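Local coordinates for protein xyloglucan-specific endo-beta-1,4-glucanase BoGH5A (Bacteroides ovatus, PDB 3ZMR) that cuts the beta-1,4-glucan backbone of xyloglucan at internal linkages, with retention of anomeric configuration, releasing xyloglucan oligosaccharides, at residues 158-161 with 162-165. Sequence-based numbering, arbitrary orientation.
Sequences VLFE and GIKA
Leu159 and Ile163, one helical turn apart, are each brought to their contact by their own torsions: chi1 of Leu159 (173°) sets CG opposite the backbone N and beside the carbonyl carbon, while in Ile163 a chi1 of -70° sets CG1 opposite the carbonyl carbon, and an extended chi2 carries CD1 back toward the preceding turn. That methyl lies 4.0 Å from Leu159 CG, the two chains crossing at a slant, and the same Ile163 CD1 approaches Phe160 CD1 at 4.2 Å, where the isoleucine and phenylalanine side chains run side by side. One methyl thus touches both neighbours of the turn before, and an aliphatic chain suits this apolar setting. Beneath the side chains the backbone is regular alpha-helix: Ile163 N donates to Leu159 O at 2.9 Å and lies close to the line of that carbonyl, while Lys164 N reaches Phe160 O at 3.1 Å in a nearly straight hydrogen bond (N-H...O 168°). Gly162 N donates to Val158 O and Ala165 N to Glu161 O. Glu161 OE2 forms a salt bridge with Lys157 NZ; Lys164, bent at chi2, takes its NZ to a salt bridge with Asp169 and a hydrogen bond to Gly208 O. The wide ring of Phe160 reaches both Val171 and Ile173 of strand 170-173 and the small Ala203 and Ala204 of helix 191-206; Ile163 packs on Phe168 and Phe446. Helix 157-165 lies in the chain between barrel strands 125-127 and 170-173, and its amphipathic packing is that of the outer helical layer in the (beta/alpha)8 barrel of family 5 glycoside hydrolases.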
loop_
_atom_site.group_PDB
_atom_site.type_symbol
_atom_site.label_atom_id
_atom_site.label_comp_id
_atom_site.label_asym_id
_atom_site.label_seq_id
_atom_site.Cartn_x
_atom_site.Cartn_y
_atom_site.Cartn_z
ATOM N N VAL A 158 3.153 0.501 28.385
ATOM C CA VAL A 158 2.883 1.877 28.769
ATOM C C VAL A 158 2.942 2.823 27.563
ATOM O O VAL A 158 2.219 3.837 27.523
ATOM C CB VAL A 158 3.785 2.398 29.923
ATOM C CG1 VAL A 158 3.498 1.609 31.204
ATOM C CG2 VAL A 158 5.243 2.358 29.557
ATOM N N LEU A 159 3.790 2.530 26.574
ATOM C CA LEU A 159 3.807 3.355 25.358
ATOM C C LEU A 159 2.456 3.282 24.638
ATOM O O LEU A 159 1.864 4.289 24.282
ATOM C CB LEU A 159 4.915 2.886 24.391
ATOM C CG LEU A 159 4.919 3.570 23.024
ATOM C CD1 LEU A 159 5.081 5.088 23.205
ATOM C CD2 LEU A 159 6.000 2.966 22.127
ATOM N N PHE A 160 1.978 2.058 24.416
ATOM C CA PHE A 160 0.701 1.900 23.702
ATOM C C PHE A 160 -0.466 2.474 24.473
ATOM O O PHE A 160 -1.363 3.058 23.872
ATOM C CB PHE A 160 0.456 0.438 23.315
ATOM C CG PHE A 160 1.453 -0.066 22.297
ATOM C CD1 PHE A 160 1.585 0.577 21.054
ATOM C CD2 PHE A 160 2.274 -1.171 22.565
ATOM C CE1 PHE A 160 2.485 0.117 20.108
ATOM C CE2 PHE A 160 3.185 -1.618 21.614
ATOM C CZ PHE A 160 3.286 -0.989 20.392
ATOM N N GLU A 161 -0.446 2.327 25.800
ATOM C CA GLU A 161 -1.457 2.954 26.640
ATOM C C GLU A 161 -1.428 4.483 26.553
ATOM O O GLU A 161 -2.466 5.135 26.517
ATOM C CB GLU A 161 -1.333 2.492 28.095
ATOM C CG GLU A 161 -1.735 1.042 28.266
ATOM C CD GLU A 161 -1.566 0.518 29.660
ATOM O OE1 GLU A 161 -0.766 1.086 30.444
ATOM O OE2 GLU A 161 -2.232 -0.504 29.948
ATOM N N GLY A 162 -0.227 5.042 26.461
ATOM C CA GLY A 162 -0.086 6.497 26.334
ATOM C C GLY A 162 -0.601 7.002 25.004
ATOM O O GLY A 162 -1.241 8.056 24.906
ATOM N N ILE A 163 -0.302 6.247 23.941
ATOM C CA ILE A 163 -0.813 6.567 22.595
ATOM C C ILE A 163 -2.341 6.615 22.594
ATOM O O ILE A 163 -2.960 7.585 22.105
ATOM C CB ILE A 163 -0.238 5.596 21.539
ATOM C CG1 ILE A 163 1.264 5.860 21.327
ATOM C CG2 ILE A 163 -1.008 5.663 20.210
ATOM C CD1 ILE A 163 1.952 4.721 20.585
ATOM N N LYS A 164 -2.960 5.569 23.149
ATOM C CA LYS A 164 -4.415 5.520 23.238
ATOM C C LYS A 164 -4.991 6.662 24.070
ATOM O O LYS A 164 -5.940 7.327 23.679
ATOM C CB LYS A 164 -4.845 4.184 23.804
ATOM C CG LYS A 164 -6.352 3.973 23.925
ATOM C CD LYS A 164 -7.008 3.641 22.603
ATOM C CE LYS A 164 -8.522 3.545 22.756
ATOM N NZ LYS A 164 -9.139 3.175 21.478
ATOM N N ALA A 165 -4.354 6.912 25.216
ATOM C CA ALA A 165 -4.816 7.950 26.135
ATOM C C ALA A 165 -4.786 9.360 25.548
ATOM O O ALA A 165 -5.633 10.197 25.871
ATOM C CB ALA A 165 -4.011 7.885 27.423
#